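Local coordinates for D-ribulose-5-phosphate 3-epimerase, putative (Plasmodium falciparum, PDB 1TQX), which probably catalyses the interconversion of D-ribulose 5-phosphate and D-xylulose 5-phosphate, using one divalent metal ion per subunit, here zinc, at residues C103-L106 with A107-R111; V213-T216 with M217-S220; A21-T24 with Q25-E28; N97-T100 with E101-I104. All blocks are in the same frame, centred on the assembly; numbering follows the deposited sequence.

Contact 1 of 4, residues C103-L106 with A107-R111; sequences CIQL and AKEIR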
ATOM      1  N   CYS A 103      10.457 -13.239   7.675  1.00 27.91           N
ATOM      2  CA  CYS A 103       9.329 -12.321   7.576  1.00 25.94           C
ATOM      3  C   CYS A 103       8.607 -12.212   8.919  1.00 25.44           C
ATOM      4  O   CYS A 103       8.198 -11.123   9.330  1.00 22.26           O
ATOM      5  CB  CYS A 103       8.357 -12.782   6.485  1.00 25.42           C
ATOM      6  SG  CYS A 103       9.025 -12.602   4.793  1.00 23.14           S
ATOM      7  N   ILE A 104       8.448 -13.341   9.600  1.00 25.66           N
ATOM      8  CA  ILE A 104       7.791 -13.335  10.900  1.00 26.36           C
ATOM      9  C   ILE A 104       8.577 -12.467  11.889  1.00 25.17           C
ATOM     10  O   ILE A 104       7.991 -11.700  12.652  1.00 26.42           O
ATOM     11  CB  ILE A 104       7.659 -14.766  11.464  1.00 29.03           C
ATOM     12  CG1 ILE A 104       6.646 -15.560  10.632  1.00 29.16           C
ATOM     13  CG2 ILE A 104       7.214 -14.718  12.922  1.00 30.43           C
ATOM     14  CD1 ILE A 104       6.538 -17.022  11.020  1.00 33.35           C
ATOM     15  N   GLN A 105       9.902 -12.572  11.864  1.00 26.25           N
ATOM     16  CA  GLN A 105      10.743 -11.786  12.769  1.00 26.21           C
ATOM     17  C   GLN A 105      10.648 -10.279  12.506  1.00 25.78           C
ATOM     18  O   GLN A 105      10.587  -9.487  13.448  1.00 25.36           O
ATOM     19  CB  GLN A 105      12.204 -12.244  12.664  1.00 27.64           C
ATOM     20  CG  GLN A 105      13.171 -11.502  13.587  1.00 30.04           C
ATOM     21  CD  GLN A 105      12.785 -11.604  15.060  1.00 32.46           C
ATOM     22  OE1 GLN A 105      12.459 -12.685  15.555  1.00 32.24           O
ATOM     23  NE2 GLN A 105      12.836 -10.478  15.767  1.00 33.02           N
ATOM     24  N   LEU A 106      10.644  -9.882  11.236  1.00 24.96           N
ATOM     25  CA  LEU A 106      10.550  -8.463  10.891  1.00 24.11           C
ATOM     26  C   LEU A 106       9.181  -7.931  11.320  1.00 23.31           C
ATOM     27  O   LEU A 106       9.067  -6.831  11.867  1.00 21.55           O
ATOM     28  CB  LEU A 106      10.724  -8.261   9.381  1.00 26.21           C
ATOM     29  CG  LEU A 106      11.413  -6.987   8.880  1.00 30.05           C
ATOM     30  CD1 LEU A 106      11.102  -6.794   7.399  1.00 26.93           C
ATOM     31  CD2 LEU A 106      10.963  -5.781   9.674  1.00 30.52           C
ATOM     32  N   ALA A 107       8.141  -8.717  11.060  1.00 23.91           N
ATOM     33  CA  ALA A 107       6.784  -8.325  11.426  1.00 24.78           C
ATOM     34  C   ALA A 107       6.697  -8.105  12.937  1.00 24.25           C
ATOM     35  O   ALA A 107       6.078  -7.147  13.396  1.00 24.19           O
ATOM     36  CB  ALA A 107       5.791  -9.397  10.988  1.00 24.39           C
ATOM     37  N   LYS A 108       7.317  -8.997  13.708  1.00 25.04           N
ATOM     38  CA  LYS A 108       7.318  -8.869  15.165  1.00 25.72           C
ATOM     39  C   LYS A 108       7.943  -7.538  15.568  1.00 24.45           C
ATOM     40  O   LYS A 108       7.413  -6.823  16.418  1.00 24.26           O
ATOM     41  CB  LYS A 108       8.109 -10.014  15.812  1.00 26.56           C
ATOM     42  CG  LYS A 108       7.401 -11.361  15.805  1.00 28.49           C
ATOM     43  CD  LYS A 108       8.227 -12.410  16.547  1.00 30.38           C
ATOM     44  CE  LYS A 108       7.501 -13.743  16.627  1.00 29.82           C
ATOM     45  NZ  LYS A 108       8.333 -14.781  17.304  1.00 31.56           N
ATOM     46  N   GLU A 109       9.069  -7.204  14.944  1.00 23.79           N
ATOM     47  CA  GLU A 109       9.766  -5.960  15.241  1.00 23.83           C
ATOM     48  C   GLU A 109       8.923  -4.745  14.885  1.00 24.46           C
ATOM     49  O   GLU A 109       8.849  -3.783  15.654  1.00 21.92           O
ATOM     50  CB  GLU A 109      11.097  -5.912  14.490  1.00 26.10           C
ATOM     51  CG  GLU A 109      12.055  -7.020  14.902  1.00 29.94           C
ATOM     52  CD  GLU A 109      13.367  -6.984  14.146  1.00 32.66           C
ATOM     53  OE1 GLU A 109      14.213  -7.871  14.380  1.00 33.73           O
ATOM     54  OE2 GLU A 109      13.555  -6.074  13.316  1.00 32.59           O
ATOM     55  N   ILE A 110       8.290  -4.784  13.717  1.00 23.83           N
ATOM     56  CA  ILE A 110       7.453  -3.670  13.295  1.00 23.08           C
ATOM     57  C   ILE A 110       6.298  -3.486  14.282  1.00 21.85           C
ATOM     58  O   ILE A 110       6.014  -2.362  14.708  1.00 20.46           O
ATOM     59  CB  ILE A 110       6.925  -3.891  11.853  1.00 21.99           C
ATOM     60  CG1 ILE A 110       8.092  -3.763  10.866  1.00 22.97           C
ATOM     61  CG2 ILE A 110       5.831  -2.877  11.526  1.00 22.60           C
ATOM     62  CD1 ILE A 110       7.724  -4.018   9.415  1.00 21.28           C
ATOM     63  N   ARG A 111       5.649  -4.583  14.666  1.00 22.10           N
ATOM     64  CA  ARG A 111       4.545  -4.491  15.623  1.00 22.54           C
ATOM     65  C   ARG A 111       5.057  -4.001  16.985  1.00 22.91           C
ATOM     66  O   ARG A 111       4.355  -3.276  17.690  1.00 23.41           O
ATOM     67  CB  ARG A 111       3.830  -5.845  15.791  1.00 24.18           C
ATOM     68  CG  ARG A 111       3.221  -6.440  14.513  1.00 27.68           C
ATOM     69  CD  ARG A 111       2.378  -5.436  13.715  1.00 29.77           C
ATOM     70  NE  ARG A 111       1.193  -4.950  14.419  1.00 30.85           N
ATOM     71  CZ  ARG A 111       0.063  -5.637  14.577  1.00 34.23           C
ATOM     72  NH1 ARG A 111      -0.062  -6.865  14.084  1.00 32.61           N
ATOM     73  NH2 ARG A 111      -0.959  -5.083  15.218  1.00 34.38           N
TER
HETATM   74  O   HOH W   1      10.561 -14.573  15.276  1.00 38.00           O

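Contact 2 of 4, residues V213-T216 with M217-S220; sequences VIDT and MRVS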
ATOM      1  N   VAL A 213     -13.667  11.118  -7.808  1.00 25.10           N
ATOM      2  CA  VAL A 213     -13.037   9.813  -7.976  1.00 24.51           C
ATOM      3  C   VAL A 213     -12.871   9.091  -6.637  1.00 23.71           C
ATOM      4  O   VAL A 213     -13.198   7.909  -6.515  1.00 24.84           O
ATOM      5  CB  VAL A 213     -11.657   9.935  -8.661  1.00 23.83           C
ATOM      6  CG1 VAL A 213     -10.979   8.567  -8.710  1.00 23.15           C
ATOM      7  CG2 VAL A 213     -11.824  10.492 -10.075  1.00 24.73           C
ATOM      8  N   ILE A 214     -12.363   9.803  -5.638  1.00 23.14           N
ATOM      9  CA  ILE A 214     -12.167   9.229  -4.311  1.00 22.26           C
ATOM     10  C   ILE A 214     -13.479   8.722  -3.704  1.00 22.82           C
ATOM     11  O   ILE A 214     -13.550   7.585  -3.238  1.00 22.20           O
ATOM     12  CB  ILE A 214     -11.522  10.269  -3.349  1.00 21.62           C
ATOM     13  CG1 ILE A 214     -10.076  10.540  -3.786  1.00 21.84           C
ATOM     14  CG2 ILE A 214     -11.565   9.764  -1.902  1.00 21.05           C
ATOM     15  CD1 ILE A 214      -9.385  11.633  -2.987  1.00 23.47           C
ATOM     16  N   ASP A 215     -14.517   9.558  -3.709  1.00 23.41           N
ATOM     17  CA  ASP A 215     -15.805   9.149  -3.144  1.00 23.42           C
ATOM     18  C   ASP A 215     -16.417   7.976  -3.907  1.00 24.11           C
ATOM     19  O   ASP A 215     -16.946   7.037  -3.305  1.00 23.93           O
ATOM     20  CB  ASP A 215     -16.803  10.318  -3.143  1.00 24.11           C
ATOM     21  CG  ASP A 215     -16.358  11.473  -2.261  1.00 26.98           C
ATOM     22  OD1 ASP A 215     -15.496  11.258  -1.383  1.00 28.76           O
ATOM     23  OD2 ASP A 215     -16.877  12.595  -2.433  1.00 28.04           O
ATOM     24  N   THR A 216     -16.353   8.037  -5.234  1.00 24.15           N
ATOM     25  CA  THR A 216     -16.910   6.972  -6.058  1.00 24.88           C
ATOM     26  C   THR A 216     -16.232   5.657  -5.708  1.00 24.63           C
ATOM     27  O   THR A 216     -16.893   4.625  -5.559  1.00 23.81           O
ATOM     28  CB  THR A 216     -16.706   7.259  -7.561  1.00 25.66           C
ATOM     29  OG1 THR A 216     -17.427   8.444  -7.921  1.00 25.25           O
ATOM     30  CG2 THR A 216     -17.197   6.092  -8.404  1.00 25.24           C
ATOM     31  N   MET A 217     -14.908   5.698  -5.576  1.00 23.56           N
ATOM     32  CA  MET A 217     -14.142   4.505  -5.236  1.00 23.60           C
ATOM     33  C   MET A 217     -14.538   3.957  -3.865  1.00 23.04           C
ATOM     34  O   MET A 217     -14.748   2.757  -3.706  1.00 24.21           O
ATOM     35  CB  MET A 217     -12.634   4.813  -5.219  1.00 25.56           C
ATOM     36  CG  MET A 217     -11.995   5.119  -6.575  1.00 23.93           C
ATOM     37  SD  MET A 217     -10.227   5.538  -6.374  1.00 23.82           S
ATOM     38  CE  MET A 217      -9.587   5.225  -8.024  1.00 22.76           C
ATOM     39  N   ARG A 218     -14.638   4.834  -2.875  1.00 22.94           N
ATOM     40  CA  ARG A 218     -14.972   4.384  -1.529  1.00 24.27           C
ATOM     41  C   ARG A 218     -16.343   3.729  -1.467  1.00 24.96           C
ATOM     42  O   ARG A 218     -16.496   2.659  -0.877  1.00 24.36           O
ATOM     43  CB  ARG A 218     -14.899   5.551  -0.536  1.00 24.23           C
ATOM     44  CG  ARG A 218     -15.049   5.147   0.933  1.00 28.72           C
ATOM     45  CD  ARG A 218     -14.662   6.315   1.837  1.00 34.18           C
ATOM     46  NE  ARG A 218     -15.243   7.546   1.315  1.00 39.71           N
ATOM     47  CZ  ARG A 218     -14.569   8.667   1.091  1.00 37.32           C
ATOM     48  NH1 ARG A 218     -13.267   8.741   1.348  1.00 37.40           N
ATOM     49  NH2 ARG A 218     -15.201   9.713   0.583  1.00 37.37           N
ATOM     50  N   VAL A 219     -17.340   4.361  -2.075  1.00 24.90           N
ATOM     51  CA  VAL A 219     -18.686   3.797  -2.060  1.00 26.46           C
ATOM     52  C   VAL A 219     -18.700   2.409  -2.691  1.00 24.79           C
ATOM     53  O   VAL A 219     -19.333   1.497  -2.170  1.00 25.93           O
ATOM     54  CB  VAL A 219     -19.692   4.706  -2.808  1.00 26.23           C
ATOM     55  CG1 VAL A 219     -21.075   4.047  -2.842  1.00 29.24           C
ATOM     56  CG2 VAL A 219     -19.781   6.056  -2.114  1.00 28.86           C
ATOM     57  N   SER A 220     -17.986   2.245  -3.801  1.00 26.37           N
ATOM     58  CA  SER A 220     -17.935   0.958  -4.483  1.00 25.24           C
ATOM     59  C   SER A 220     -17.320  -0.128  -3.606  1.00 26.35           C
ATOM     60  O   SER A 220     -17.704  -1.294  -3.700  1.00 25.23           O
ATOM     61  CB  SER A 220     -17.153   1.071  -5.794  1.00 28.02           C
ATOM     62  OG  SER A 220     -15.769   1.261  -5.555  1.00 29.45           O
TER

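Contact 3 of 4, residues A21-T24 with Q25-E28; sequences AEET and QRME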
ATOM      1  N   ALA A  21       4.185  18.041   0.649  1.00 21.14           N
ATOM      2  CA  ALA A  21       3.344  18.524   1.738  1.00 22.46           C
ATOM      3  C   ALA A  21       2.025  19.100   1.219  1.00 23.33           C
ATOM      4  O   ALA A  21       0.958  18.797   1.743  1.00 23.47           O
ATOM      5  CB  ALA A  21       4.096  19.589   2.550  1.00 22.50           C
ATOM      6  N   GLU A  22       2.101  19.925   0.179  1.00 23.24           N
ATOM      7  CA  GLU A  22       0.897  20.541  -0.379  1.00 25.19           C
ATOM      8  C   GLU A  22      -0.068  19.500  -0.952  1.00 23.89           C
ATOM      9  O   GLU A  22      -1.278  19.571  -0.723  1.00 21.21           O
ATOM     10  CB  GLU A  22       1.272  21.562  -1.468  1.00 26.81           C
ATOM     11  CG  GLU A  22       0.089  22.389  -1.975  1.00 33.72           C
ATOM     12  CD  GLU A  22       0.510  23.559  -2.861  1.00 38.08           C
ATOM     13  OE1 GLU A  22      -0.001  24.681  -2.648  1.00 41.89           O
ATOM     14  OE2 GLU A  22       1.345  23.360  -3.768  1.00 38.05           O
ATOM     15  N   GLU A  23       0.476  18.537  -1.690  1.00 21.67           N
ATOM     16  CA  GLU A  23      -0.327  17.486  -2.290  1.00 21.39           C
ATOM     17  C   GLU A  23      -0.996  16.597  -1.244  1.00 21.33           C
ATOM     18  O   GLU A  23      -2.148  16.182  -1.416  1.00 18.78           O
ATOM     19  CB  GLU A  23       0.545  16.631  -3.219  1.00 21.23           C
ATOM     20  CG  GLU A  23       1.057  17.398  -4.436  1.00 21.46           C
ATOM     21  CD  GLU A  23       0.040  17.438  -5.567  1.00 22.80           C
ATOM     22  OE1 GLU A  23      -1.167  17.607  -5.291  1.00 23.23           O
ATOM     23  OE2 GLU A  23       0.451  17.307  -6.735  1.00 22.82           O
ATOM     24  N   THR A  24      -0.277  16.305  -0.165  1.00 20.08           N
ATOM     25  CA  THR A  24      -0.816  15.457   0.894  1.00 19.95           C
ATOM     26  C   THR A  24      -1.905  16.178   1.681  1.00 21.29           C
ATOM     27  O   THR A  24      -2.914  15.572   2.062  1.00 20.25           O
ATOM     28  CB  THR A  24       0.292  15.000   1.867  1.00 20.58           C
ATOM     29  OG1 THR A  24       1.320  14.317   1.137  1.00 21.57           O
ATOM     30  CG2 THR A  24      -0.279  14.046   2.910  1.00 18.75           C
ATOM     31  N   GLN A  25      -1.696  17.469   1.929  1.00 20.97           N
ATOM     32  CA  GLN A  25      -2.678  18.270   2.650  1.00 22.34           C
ATOM     33  C   GLN A  25      -3.949  18.319   1.801  1.00 23.72           C
ATOM     34  O   GLN A  25      -5.059  18.259   2.324  1.00 23.68           O
ATOM     35  CB  GLN A  25      -2.134  19.686   2.896  1.00 22.99           C
ATOM     36  CG  GLN A  25      -0.913  19.709   3.825  1.00 22.98           C
ATOM     37  CD  GLN A  25      -0.299  21.087   3.983  1.00 24.86           C
ATOM     38  OE1 GLN A  25      -0.222  21.857   3.028  1.00 26.04           O
ATOM     39  NE2 GLN A  25       0.167  21.397   5.192  1.00 24.07           N
ATOM     40  N   ARG A  26      -3.771  18.416   0.488  1.00 23.60           N
ATOM     41  CA  ARG A  26      -4.894  18.451  -0.438  1.00 25.10           C
ATOM     42  C   ARG A  26      -5.673  17.135  -0.347  1.00 24.69           C
ATOM     43  O   ARG A  26      -6.897  17.136  -0.211  1.00 24.80           O
ATOM     44  CB  ARG A  26      -4.367  18.679  -1.858  1.00 27.24           C
ATOM     45  CG  ARG A  26      -5.419  18.767  -2.946  1.00 32.45           C
ATOM     46  CD  ARG A  26      -4.726  18.777  -4.308  1.00 36.82           C
ATOM     47  NE  ARG A  26      -5.544  18.148  -5.337  1.00 42.42           N
ATOM     48  CZ  ARG A  26      -5.047  17.482  -6.371  1.00 43.68           C
ATOM     49  NH1 ARG A  26      -3.731  17.357  -6.511  1.00 40.99           N
ATOM     50  NH2 ARG A  26      -5.866  16.941  -7.267  1.00 47.72           N
ATOM     51  N   MET A  27      -4.969  16.008  -0.412  1.00 24.22           N
ATOM     52  CA  MET A  27      -5.633  14.710  -0.318  1.00 24.88           C
ATOM     53  C   MET A  27      -6.366  14.604   1.019  1.00 26.46           C
ATOM     54  O   MET A  27      -7.472  14.060   1.105  1.00 25.27           O
ATOM     55  CB  MET A  27      -4.607  13.576  -0.446  1.00 23.08           C
ATOM     56  CG  MET A  27      -4.013  13.427  -1.856  1.00 23.32           C
ATOM     57  SD  MET A  27      -5.301  13.104  -3.102  1.00 25.07           S
ATOM     58  CE  MET A  27      -5.383  14.699  -3.921  1.00 23.71           C
ATOM     59  N   GLU A  28      -5.740  15.133   2.061  1.00 25.21           N
ATOM     60  CA  GLU A  28      -6.318  15.119   3.398  1.00 28.13           C
ATOM     61  C   GLU A  28      -7.618  15.926   3.400  1.00 27.75           C
ATOM     62  O   GLU A  28      -8.635  15.478   3.926  1.00 27.73           O
ATOM     63  CB  GLU A  28      -5.309  15.719   4.389  1.00 29.19           C
ATOM     64  CG  GLU A  28      -5.636  15.531   5.858  1.00 34.21           C
ATOM     65  CD  GLU A  28      -4.454  15.883   6.751  1.00 36.57           C
ATOM     66  OE1 GLU A  28      -3.974  17.039   6.684  1.00 38.76           O
ATOM     67  OE2 GLU A  28      -4.003  15.004   7.512  1.00 34.72           O
TER
HETATM   68  O   HOH W   2      -1.235  17.257  -8.738  1.00 29.75           O

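Contact 4 of 4, residues N97-T100 with E101-I104; sequences NEDT and ERCI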
ATOM      1  N   ASN A  97      13.865 -12.854   0.631  1.00 27.24           N
ATOM      2  CA  ASN A  97      14.034 -14.140  -0.037  1.00 28.89           C
ATOM      3  C   ASN A  97      12.901 -15.139   0.187  1.00 28.97           C
ATOM      4  O   ASN A  97      13.121 -16.352   0.219  1.00 27.69           O
ATOM      5  CB  ASN A  97      15.372 -14.754   0.383  1.00 30.49           C
ATOM      6  CG  ASN A  97      16.558 -13.926  -0.079  1.00 31.97           C
ATOM      7  OD1 ASN A  97      17.678 -14.092   0.409  1.00 35.81           O
ATOM      8  ND2 ASN A  97      16.319 -13.035  -1.031  1.00 28.42           N
ATOM      9  N   GLU A  98      11.687 -14.622   0.343  1.00 27.71           N
ATOM     10  CA  GLU A  98      10.511 -15.458   0.526  1.00 30.59           C
ATOM     11  C   GLU A  98      10.583 -16.497   1.646  1.00 32.57           C
ATOM     12  O   GLU A  98       9.966 -17.557   1.550  1.00 31.02           O
ATOM     13  CB  GLU A  98      10.170 -16.159  -0.795  1.00 30.84           C
ATOM     14  CG  GLU A  98       9.758 -15.193  -1.900  1.00 32.95           C
ATOM     15  CD  GLU A  98       9.333 -15.892  -3.176  1.00 34.59           C
ATOM     16  OE1 GLU A  98       8.789 -17.011  -3.093  1.00 33.30           O
ATOM     17  OE2 GLU A  98       9.526 -15.310  -4.262  1.00 36.76           O
ATOM     18  N   ASP A  99      11.327 -16.223   2.708  1.00 34.18           N
ATOM     19  CA  ASP A  99      11.353 -17.209   3.773  1.00 36.81           C
ATOM     20  C   ASP A  99      10.556 -16.714   4.977  1.00 34.59           C
ATOM     21  O   ASP A  99      10.809 -15.645   5.538  1.00 31.61           O
ATOM     22  CB  ASP A  99      12.790 -17.604   4.133  1.00 41.00           C
ATOM     23  CG  ASP A  99      13.418 -16.686   5.124  1.00 44.79           C
ATOM     24  OD1 ASP A  99      13.556 -15.486   4.805  1.00 50.25           O
ATOM     25  OD2 ASP A  99      13.775 -17.171   6.220  1.00 43.04           O
ATOM     26  N   THR A 100       9.553 -17.510   5.320  1.00 33.46           N
ATOM     27  CA  THR A 100       8.621 -17.243   6.408  1.00 35.61           C
ATOM     28  C   THR A 100       9.211 -16.803   7.745  1.00 34.46           C
ATOM     29  O   THR A 100       8.733 -15.840   8.349  1.00 32.82           O
ATOM     30  CB  THR A 100       7.734 -18.481   6.650  1.00 36.53           C
ATOM     31  OG1 THR A 100       6.997 -18.770   5.458  1.00 38.24           O
ATOM     32  CG2 THR A 100       6.758 -18.230   7.795  1.00 39.13           C
ATOM     33  N   GLU A 101      10.234 -17.508   8.216  1.00 34.42           N
ATOM     34  CA  GLU A 101      10.841 -17.169   9.496  1.00 35.62           C
ATOM     35  C   GLU A 101      11.388 -15.748   9.541  1.00 33.75           C
ATOM     36  O   GLU A 101      11.179 -15.030  10.520  1.00 32.31           O
ATOM     37  CB  GLU A 101      11.945 -18.173   9.839  1.00 39.37           C
ATOM     38  CG  GLU A 101      11.422 -19.588  10.030  1.00 46.91           C
ATOM     39  CD  GLU A 101      10.429 -19.695  11.176  1.00 50.81           C
ATOM     40  OE1 GLU A 101       9.790 -20.759  11.311  1.00 53.83           O
ATOM     41  OE2 GLU A 101      10.290 -18.721  11.948  1.00 54.28           O
ATOM     42  N   ARG A 102      12.082 -15.333   8.486  1.00 32.58           N
ATOM     43  CA  ARG A 102      12.633 -13.983   8.451  1.00 31.54           C
ATOM     44  C   ARG A 102      11.522 -12.944   8.416  1.00 29.72           C
ATOM     45  O   ARG A 102      11.626 -11.892   9.046  1.00 30.13           O
ATOM     46  CB  ARG A 102      13.546 -13.800   7.238  1.00 32.98           C
ATOM     47  CG  ARG A 102      14.896 -14.494   7.358  1.00 34.65           C
ATOM     48  CD  ARG A 102      15.793 -14.127   6.193  1.00 36.30           C
ATOM     49  NE  ARG A 102      16.059 -12.691   6.141  1.00 38.73           N
ATOM     50  CZ  ARG A 102      16.546 -12.060   5.077  1.00 40.91           C
ATOM     51  NH1 ARG A 102      16.822 -12.737   3.970  1.00 40.75           N
ATOM     52  NH2 ARG A 102      16.754 -10.750   5.116  1.00 41.47           N
ATOM     53  N   CYS A 103      10.457 -13.239   7.675  1.00 27.91           N
ATOM     54  CA  CYS A 103       9.329 -12.321   7.576  1.00 25.94           C
ATOM     55  C   CYS A 103       8.607 -12.212   8.919  1.00 25.44           C
ATOM     56  O   CYS A 103       8.198 -11.123   9.330  1.00 22.26           O
ATOM     57  CB  CYS A 103       8.357 -12.782   6.485  1.00 25.42           C
ATOM     58  SG  CYS A 103       9.025 -12.602   4.793  1.00 23.14           S
ATOM     59  N   ILE A 104       8.448 -13.341   9.600  1.00 25.66           N
ATOM     60  CA  ILE A 104       7.791 -13.335  10.900  1.00 26.36           C
ATOM     61  C   ILE A 104       8.577 -12.467  11.889  1.00 25.17           C
ATOM     62  O   ILE A 104       7.991 -11.700  12.652  1.00 26.42           O
ATOM     63  CB  ILE A 104       7.659 -14.766  11.464  1.00 29.03           C
ATOM     64  CG1 ILE A 104       6.646 -15.560  10.632  1.00 29.16           C
ATOM     65  CG2 ILE A 104       7.214 -14.718  12.922  1.00 30.43           C
ATOM     66  CD1 ILE A 104       6.538 -17.022  11.020  1.00 33.35           C
TER
HETATM   67  O   HOH W   3      17.366 -15.372   3.140  1.00 36.66           O

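Contact 1 of 4, residues C103-L106 with A107-R111
Leu106 and Ile110, one helical turn apart, meet on the buried side of helix 100-111, where the CD2 methyl of Leu106 rests 3.7 Å from CD1 of Ile110, the two side chains slanting across each other. Branched and purely apolar, they fill this inner side without bringing in a polar atom that would need a partner. Ala107 beside them is small, so the backbone can lie close to the sheet. Beneath the side chains the main chain is stitched by regular i to i+4 bonds, among them Ile110 N to Leu106 O at 2.9 Å.

The solvent side is looser and polar. Gln105 turns back at its second torsion (chi2 58°), which carries its amide along the helix to Glu109. The bond from Gln105 NE2 to Glu109 OE1 is long at 3.3 Å but nearly straight; it leaves in the plane of the amide and reaches the anti side of the carboxylate, the two planes being 64° apart. The other end of the same amide is tied through water: one molecule donates to Gln105 OE1 at 2.7 Å and accepts from Lys108 NZ at 3.0 Å. Lys108, extended beyond CG, lays its CE alongside CG2 of Ile104.

Inward, Leu106 and Ile110 press on Phe91 of strand 88-92, while Ala107 and Ile110 touch Cys117 of strand 116-121, so the helix packs over both strands of its beta-alpha-beta unit.

Contact 2 of 4, residues V213-T216 with M217-S220
Val213 begins the run by lying alongside Met217, its CG1 3.7 Å from the methionine CE, both side chains pointing the same way. Met217 stretches out beyond CG, and its CG passes only 3.0 Å from Val213 O, the same oxygen that accepts the backbone N-H of Met217. A long, flexible thioether suits this buried place, since it can follow the uneven surface made by Ser203, Thr187 and Ile8.

Ile214 comes next. Its CG2 sits 3.8 Å from NH1 of Arg218, a slanting contact, while Ile214 also touches Ile8 and Ile204.

At Asp215 the contact turns ionic. Its OD1 forms a salt bridge with Arg218 NH2, modelled at 2.5 Å, so short that the exact distance is doubtful; the oxygen lies at the edge of the guanidinium, near its plane, although carboxylate and guanidinium are turned 47° apart. Arg218 reaches back because its chain bends at chi3 (44°). Its NH1 pairs with Glu33, so two acidic groups share the one cation and should limit its rotation.

Thr216 sends its hydroxyl back to the carbonyl of Tyr212, and its own O takes the N-H of Ser220 at 3.2 Å. Ser220 OG also bonds within its turn, to Met217 O at 2.6 Å, a common way for serine to satisfy its hydroxyl inside a helix.

With an apolar side on strand 7-10 and neighbouring helices, and with Asp215 and Arg218 on the more exposed side, this is the amphipathic outer helix of a TIM barrel, here the last helix of the chain.

Contact 3 of 4, residues A21-T24 with Q25-E28
Glu23 folds at its second torsion (chi2 -84°), while Arg26 starts with CG anti to the backbone N (chi1 -179°), and these turns bring the carboxylate and guanidinium of residues three apart in sequence side by side. Arg26 NH1 donates to Glu23 OE1 at 2.9 Å, using the syn lone pair; the oxygen lies in the guanidinium plane and the two flat groups are nearly coplanar, though the N-H points somewhat off line at 138°. This makes a salt bridge at the guanidinium edge. A water donates to Glu23 OE2 at 2.6 Å and accepts weakly from the same NH1, and the N-H of Asn16 also reaches OE2, so the buried carboxylate is gripped at both oxygens. Met27 lays its CE 3.7 Å above the centre of the Arg26 guanidinium plane, a flexible apolar cover for a flat cation.

Gln25 runs the other way: its CG passes 2.9 Å from Ala21 O, and its NE2 bonds the carbonyl of Tyr61. Thr24 bonds its hydroxyl to Leu20 O, and its side chain touches Leu58 and Ile65.

Helix 20-29, which follows strand 7-10, is the first outer helix of the TIM barrel and packs against helices 52-58 and 202-205.

Contact 4 of 4, residues N97-T100 with E101-I104
Asp99 and Arg102 meet at the N-terminus of helix 100-111, where Asp99 holds the N-cap position, in the loop that leads from strand 88-92 into this outer helix of the TIM barrel. Aspartate suits the place, because a short acidic side chain can turn back onto an N-H of the first turn, and its charge should be favoured by the helix dipole. The turn is made by chi1 of 86°, which sets CG between backbone N and carbonyl carbon. The capping bond itself is weak: Arg102 N stands 3.4 Å from Asp99 OD2. The carboxylate also lies against the aliphatic part of Arg102, with OD1 3.0 Å from each of CB, CG and CD, the side chains crossing at about a right angle. The ion pair from OD1 to Arg102 NE is long, at 4.0 Å, so the arginine contributes mainly its methylenes and a distant charge.

Regular helical bonding starts at once: Asp99 O accepts from Cys103 N at 3.2 Å, in the carbonyl plane, and Thr100 O takes Ile104 N at 2.8 Å. Thr100 also places its methyl CG2 tightly on Ile104 CD1, 3.5 Å away, and rests on Pro132 and Ile133 of helix 131-134.

Further out, OD1 of the exposed Asn97 lies at the edge of the Arg102 guanidinium, in its plane, with amide and guanidinium planes 86° apart. The two groups are joined by one water lying in the guanidinium plane, which donates to Asn97 OD1 at 3.0 Å and accepts from Arg102 NH1 at 2.8 Å.

Contacts 1 and 4 share helix 100-111, contact 4 at its entrance and contact 1 along its body, with centres about 10 Å apart and Cys103 and Ile104 common to both. Contacts 2 and 3 lie on other outer helices, their centres about 18 Å apart, and each touches helix 202-205; contact 2 lies across the chain's centre from contacts 1 and 4, and contact 3 from contact 4. Contact 4 is a surface contact, ruled by a weak cap, a long ion pair and water beside one tight methyl contact. The others are partly buried, each with an apolar side turned inward, but their polar sides differ: contact 1 relies on an amide and water, contacts 2 and 3 on acid-arginine salt bridges.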